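Local coordinates for protein superoxide dismutase (Clostridium difficile, PDB 3TJT) that probably protects cells by converting superoxide radicals to hydrogen peroxide and oxygen at a site that binds iron or manganese, at residues K9-I22 with N84-K96. Numbering follows the deposited sequence.
Sequences KPLPYAYDALEPYI and NHKFFFDIMTPEK. With FE (Fe (III) ion), chain B.
Y13 and F89 illustrate how a tyrosine hydrogen bond can help to tie an irregular N-terminal segment to a helix end. From CB, 4.0 Å from P94 CD, the Y13 side chain runs past the proline, and CG and CD2 graze the same carbon. CE2 passes 3.2 Å from M92 O and also nears F89 O, which lies 3.5 Å from CZ. The hydroxyl OH, with M92 CB beside it, donates to F89 O (2.7 Å). It meets a lone pair in the carbonyl plane, at 120° to the C=O bond. Chi1 of 32° falls short of the staggered value, keeping CG over the backbone and directing the ring at the helix end; P12 CD and L18 CD2 sandwich it off-centre from opposite faces. The helix ends here, I91 being the first residue to leave helical geometry, so the tyrosine grips a carbonyl of its last turn.

L11 CD1 makes an off-centre CH-pi contact with the F89 ring, while M92 SD meets I22 CD1 tip to tip at 3.6 Å and L18 CD1 packs against M92 CE. Farther out, extended K9 crosses K86 and ends in a salt bridge, NZ meeting D90 OD2 at 2.8 Å on the syn side, 20° out of the carboxylate plane, with a weak second bond to OD1.

The contact thus ties the loop preceding helix 24-46 to the C-terminal end of helix 72-90 in the alpha-hairpin domain. That helix carries H85, which binds iron together with H30, D167 and H171; F88 leans on strand 161-167, and M92 touches W188 of helix 181-188.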
loop_
_atom_site.group_PDB
_atom_site.type_symbol
_atom_site.label_atom_id
_atom_site.label_comp_id
_atom_site.label_asym_id
_atom_site.label_seq_id
_atom_site.Cartn_x
_atom_site.Cartn_y
_atom_site.Cartn_z
ATOM N N LYS A 9 20.109 10.884 -2.689
ATOM C CA LYS A 9 20.350 12.071 -3.502
ATOM C C LYS A 9 19.586 13.252 -2.904
ATOM O O LYS A 9 18.382 13.158 -2.654
ATOM C CB LYS A 9 19.904 11.827 -4.943
ATOM C CG LYS A 9 20.056 13.040 -5.857
ATOM C CD LYS A 9 19.865 12.649 -7.311
ATOM C CE LYS A 9 20.058 13.833 -8.251
ATOM N NZ LYS A 9 19.937 13.402 -9.674
ATOM N N PRO A 10 20.284 14.370 -2.652
ATOM C CA PRO A 10 19.585 15.535 -2.095
ATOM C C PRO A 10 18.462 15.981 -3.020
ATOM O O PRO A 10 18.599 15.908 -4.238
ATOM C CB PRO A 10 20.685 16.606 -2.030
ATOM C CG PRO A 10 21.964 15.814 -1.934
ATOM C CD PRO A 10 21.729 14.613 -2.816
ATOM N N LEU A 11 17.354 16.430 -2.445
ATOM C CA LEU A 11 16.230 16.905 -3.246
ATOM C C LEU A 11 16.726 17.981 -4.214
ATOM O O LEU A 11 17.476 18.872 -3.818
ATOM C CB LEU A 11 15.122 17.455 -2.347
ATOM C CG LEU A 11 13.753 17.587 -3.008
ATOM C CD1 LEU A 11 13.169 16.201 -3.335
ATOM C CD2 LEU A 11 12.803 18.365 -2.104
ATOM N N PRO A 12 16.335 17.882 -5.491
ATOM C CA PRO A 12 16.871 18.773 -6.536
ATOM C C PRO A 12 16.269 20.188 -6.561
ATOM O O PRO A 12 16.540 20.939 -7.500
ATOM C CB PRO A 12 16.510 18.047 -7.844
ATOM C CG PRO A 12 16.143 16.627 -7.438
ATOM C CD PRO A 12 15.561 16.763 -6.060
ATOM N N TYR A 13 15.454 20.531 -5.569
ATOM C CA TYR A 13 14.786 21.832 -5.503
ATOM C C TYR A 13 14.357 22.019 -4.054
ATOM O O TYR A 13 14.497 21.105 -3.245
ATOM C CB TYR A 13 13.568 21.879 -6.443
ATOM C CG TYR A 13 12.909 20.522 -6.582
ATOM C CD1 TYR A 13 12.048 20.049 -5.600
ATOM C CD2 TYR A 13 13.185 19.701 -7.673
ATOM C CE1 TYR A 13 11.462 18.784 -5.702
ATOM C CE2 TYR A 13 12.612 18.438 -7.786
ATOM C CZ TYR A 13 11.748 17.985 -6.799
ATOM O OH TYR A 13 11.179 16.726 -6.895
ATOM N N ALA A 14 13.841 23.197 -3.718
ATOM C CA ALA A 14 13.401 23.458 -2.354
ATOM C C ALA A 14 12.237 22.534 -1.987
ATOM O O ALA A 14 11.476 22.116 -2.861
ATOM C CB ALA A 14 12.982 24.914 -2.208
ATOM N N TYR A 15 12.078 22.248 -0.699
ATOM C CA TYR A 15 11.023 21.330 -0.271
ATOM C C TYR A 15 9.615 21.873 -0.524
ATOM O O TYR A 15 8.666 21.096 -0.631
ATOM C CB TYR A 15 11.198 20.918 1.197
ATOM C CG TYR A 15 12.329 19.941 1.436
ATOM C CD1 TYR A 15 12.083 18.584 1.586
ATOM C CD2 TYR A 15 13.647 20.377 1.498
ATOM C CE1 TYR A 15 13.112 17.691 1.815
ATOM C CE2 TYR A 15 14.688 19.491 1.715
ATOM C CZ TYR A 15 14.413 18.141 1.870
ATOM O OH TYR A 15 15.445 17.255 2.093
ATOM N N ASP A 16 9.476 23.196 -0.630
ATOM C CA ASP A 16 8.186 23.799 -0.949
ATOM C C ASP A 16 8.046 24.180 -2.431
ATOM O O ASP A 16 7.094 24.854 -2.824
ATOM C CB ASP A 16 7.916 25.021 -0.045
ATOM C CG ASP A 16 8.889 26.172 -0.296
ATOM O OD1 ASP A 16 9.833 26.008 -1.097
ATOM O OD2 ASP A 16 8.705 27.250 0.310
ATOM N N ALA A 17 8.988 23.733 -3.257
ATOM C CA ALA A 17 9.036 24.160 -4.656
ATOM C C ALA A 17 7.873 23.629 -5.493
ATOM O O ALA A 17 7.529 24.206 -6.526
ATOM C CB ALA A 17 10.380 23.769 -5.291
ATOM N N LEU A 18 7.253 22.541 -5.036
ATOM C CA LEU A 18 6.177 21.913 -5.790
ATOM C C LEU A 18 4.778 22.289 -5.286
ATOM O O LEU A 18 3.775 21.764 -5.767
ATOM C CB LEU A 18 6.356 20.385 -5.779
ATOM C CG LEU A 18 7.731 19.905 -6.247
ATOM C CD1 LEU A 18 7.768 18.361 -6.304
ATOM C CD2 LEU A 18 8.090 20.507 -7.619
ATOM N N GLU A 19 4.713 23.206 -4.327
ATOM C CA GLU A 19 3.433 23.771 -3.909
ATOM C C GLU A 19 2.820 24.573 -5.064
ATOM O O GLU A 19 3.540 25.211 -5.829
ATOM C CB GLU A 19 3.635 24.673 -2.683
ATOM C CG GLU A 19 4.338 23.992 -1.507
ATOM C CD GLU A 19 3.387 23.677 -0.374
ATOM O OE1 GLU A 19 2.175 23.571 -0.658
ATOM O OE2 GLU A 19 3.836 23.530 0.790
ATOM N N PRO A 20 1.486 24.572 -5.182
ATOM C CA PRO A 20 0.547 23.944 -4.250
ATOM C C PRO A 20 0.133 22.552 -4.702
ATOM O O PRO A 20 -0.910 22.080 -4.277
ATOM C CB PRO A 20 -0.663 24.862 -4.355
ATOM C CG PRO A 20 -0.672 25.216 -5.806
ATOM C CD PRO A 20 0.777 25.380 -6.191
ATOM N N TYR A 21 0.923 21.910 -5.555
ATOM C CA TYR A 21 0.535 20.603 -6.081
ATOM C C TYR A 21 0.908 19.459 -5.146
ATOM O O TYR A 21 0.165 18.477 -5.014
ATOM C CB TYR A 21 1.152 20.401 -7.463
ATOM C CG TYR A 21 0.893 21.586 -8.362
ATOM C CD1 TYR A 21 -0.389 21.865 -8.809
ATOM C CD2 TYR A 21 1.925 22.438 -8.735
ATOM C CE1 TYR A 21 -0.639 22.950 -9.621
ATOM C CE2 TYR A 21 1.684 23.532 -9.548
ATOM C CZ TYR A 21 0.400 23.778 -9.988
ATOM O OH TYR A 21 0.145 24.861 -10.798
ATOM N N ILE A 22 2.070 19.586 -4.518
ATOM C CA ILE A 22 2.503 18.667 -3.475
ATOM C C ILE A 22 2.994 19.496 -2.302
ATOM O O ILE A 22 3.837 20.372 -2.468
ATOM C CB ILE A 22 3.625 17.731 -3.965
ATOM C CG1 ILE A 22 3.139 16.949 -5.189
ATOM C CG2 ILE A 22 4.067 16.786 -2.841
ATOM C CD1 ILE A 22 4.207 16.041 -5.804
ATOM N N ASN A 84 13.451 3.992 -7.143
ATOM C CA ASN A 84 12.202 4.620 -7.539
ATOM C C ASN A 84 12.087 6.057 -7.016
ATOM O O ASN A 84 11.595 6.941 -7.713
ATOM C CB ASN A 84 10.991 3.792 -7.076
ATOM C CG ASN A 84 10.854 2.467 -7.815
ATOM O OD1 ASN A 84 11.454 2.257 -8.875
ATOM N ND2 ASN A 84 10.046 1.561 -7.256
ATOM N N HIS A 85 12.521 6.285 -5.784
ATOM C CA HIS A 85 12.389 7.618 -5.208
ATOM C C HIS A 85 13.391 8.593 -5.804
ATOM O O HIS A 85 13.045 9.741 -6.077
ATOM C CB HIS A 85 12.463 7.569 -3.681
ATOM C CG HIS A 85 11.212 7.028 -3.074
ATOM N ND1 HIS A 85 10.974 5.674 -2.951
ATOM C CD2 HIS A 85 10.088 7.651 -2.642
ATOM C CE1 HIS A 85 9.772 5.488 -2.429
ATOM N NE2 HIS A 85 9.214 6.671 -2.238
ATOM N N LYS A 86 14.622 8.145 -6.018
ATOM C CA LYS A 86 15.589 9.006 -6.694
ATOM C C LYS A 86 15.006 9.432 -8.040
ATOM O O LYS A 86 15.019 10.620 -8.391
ATOM C CB LYS A 86 16.938 8.305 -6.895
ATOM C CG LYS A 86 17.988 9.241 -7.512
ATOM C CD LYS A 86 19.190 8.492 -8.079
ATOM C CE LYS A 86 19.884 7.663 -7.033
ATOM N NZ LYS A 86 21.102 6.984 -7.573
ATOM N N PHE A 87 14.474 8.462 -8.778
ATOM C CA PHE A 87 13.863 8.713 -10.080
ATOM C C PHE A 87 12.686 9.684 -9.972
ATOM O O PHE A 87 12.563 10.627 -10.757
ATOM C CB PHE A 87 13.390 7.383 -10.706
ATOM C CG PHE A 87 12.747 7.542 -12.046
ATOM C CD1 PHE A 87 13.493 7.394 -13.208
ATOM C CD2 PHE A 87 11.406 7.852 -12.156
ATOM C CE1 PHE A 87 12.905 7.544 -14.443
ATOM C CE2 PHE A 87 10.813 8.016 -13.400
ATOM C CZ PHE A 87 11.562 7.863 -14.542
ATOM N N PHE A 88 11.820 9.439 -8.995
ATOM C CA PHE A 88 10.613 10.241 -8.809
ATOM C C PHE A 88 10.927 11.717 -8.506
ATOM O O PHE A 88 10.334 12.620 -9.103
ATOM C CB PHE A 88 9.767 9.626 -7.687
ATOM C CG PHE A 88 8.446 10.303 -7.467
ATOM C CD1 PHE A 88 7.525 10.419 -8.496
ATOM C CD2 PHE A 88 8.114 10.798 -6.210
ATOM C CE1 PHE A 88 6.288 11.035 -8.292
ATOM C CE2 PHE A 88 6.881 11.420 -5.995
ATOM C CZ PHE A 88 5.967 11.529 -7.031
ATOM N N PHE A 89 11.834 11.964 -7.571
ATOM C CA PHE A 89 12.149 13.356 -7.252
ATOM C C PHE A 89 12.829 14.033 -8.447
ATOM O O PHE A 89 12.612 15.216 -8.686
ATOM C CB PHE A 89 12.960 13.462 -5.963
ATOM C CG PHE A 89 12.227 12.924 -4.753
ATOM C CD1 PHE A 89 10.914 13.318 -4.498
ATOM C CD2 PHE A 89 12.833 12.028 -3.891
ATOM C CE1 PHE A 89 10.222 12.820 -3.394
ATOM C CE2 PHE A 89 12.149 11.533 -2.776
ATOM C CZ PHE A 89 10.844 11.926 -2.535
ATOM N N ASP A 90 13.599 13.267 -9.223
ATOM C CA ASP A 90 14.230 13.816 -10.435
ATOM C C ASP A 90 13.238 14.142 -11.554
ATOM O O ASP A 90 13.505 15.000 -12.406
ATOM C CB ASP A 90 15.311 12.858 -10.970
ATOM C CG ASP A 90 16.633 12.998 -10.246
ATOM O OD1 ASP A 90 16.802 13.956 -9.460
ATOM O OD2 ASP A 90 17.513 12.138 -10.463
ATOM N N ILE A 91 12.088 13.471 -11.561
ATOM C CA ILE A 91 11.150 13.611 -12.667
ATOM C C ILE A 91 10.109 14.710 -12.399
ATOM O O ILE A 91 9.176 14.910 -13.175
ATOM C CB ILE A 91 10.469 12.260 -13.025
ATOM C CG1 ILE A 91 10.051 12.231 -14.498
ATOM C CG2 ILE A 91 9.265 11.979 -12.119
ATOM C CD1 ILE A 91 11.216 12.486 -15.454
ATOM N N MET A 92 10.287 15.421 -11.290
ATOM C CA MET A 92 9.443 16.570 -10.991
ATOM C C MET A 92 10.285 17.842 -10.970
ATOM O O MET A 92 11.495 17.790 -10.752
ATOM C CB MET A 92 8.732 16.384 -9.646
ATOM C CG MET A 92 7.803 15.147 -9.623
ATOM S SD MET A 92 6.828 15.064 -8.108
ATOM C CE MET A 92 8.064 14.596 -6.914
ATOM N N THR A 93 9.635 18.983 -11.188
ATOM C CA THR A 93 10.350 20.261 -11.176
ATOM C C THR A 93 9.380 21.426 -10.982
ATOM O O THR A 93 8.234 21.366 -11.427
ATOM C CB THR A 93 11.117 20.481 -12.512
ATOM O OG1 THR A 93 11.812 21.742 -12.476
ATOM C CG2 THR A 93 10.154 20.470 -13.683
ATOM N N PRO A 94 9.845 22.499 -10.325
ATOM C CA PRO A 94 9.050 23.731 -10.247
ATOM C C PRO A 94 9.089 24.537 -11.550
ATOM O O PRO A 94 8.283 25.451 -11.723
ATOM C CB PRO A 94 9.734 24.513 -9.124
ATOM C CG PRO A 94 11.146 24.057 -9.167
ATOM C CD PRO A 94 11.086 22.590 -9.533
ATOM N N GLU A 95 10.012 24.206 -12.447
ATOM C CA GLU A 95 10.095 24.896 -13.739
ATOM C C GLU A 95 8.986 24.458 -14.693
ATOM O O GLU A 95 8.481 23.339 -14.603
ATOM C CB GLU A 95 11.463 24.658 -14.382
ATOM C CG GLU A 95 12.642 24.971 -13.461
ATOM C CD GLU A 95 12.576 26.369 -12.848
ATOM O OE1 GLU A 95 12.154 27.319 -13.543
ATOM O OE2 GLU A 95 12.952 26.522 -11.665
ATOM N N LYS A 96 8.597 25.334 -15.613
ATOM C CA LYS A 96 7.609 24.967 -16.614
ATOM C C LYS A 96 8.277 24.213 -17.763
ATOM O O LYS A 96 9.269 24.684 -18.325
ATOM C CB LYS A 96 6.847 26.207 -17.129
ATOM C CG LYS A 96 6.045 26.923 -16.038
ATOM C CD LYS A 96 5.144 28.004 -16.609
ATOM C CE LYS A 96 3.769 27.473 -17.002
ATOM N NZ LYS A 96 2.921 27.164 -15.809
HETATM FE FE FE B . 7.018 6.962 -1.965
HETATM O O HOH W 1 6.601 4.851 -2.556
#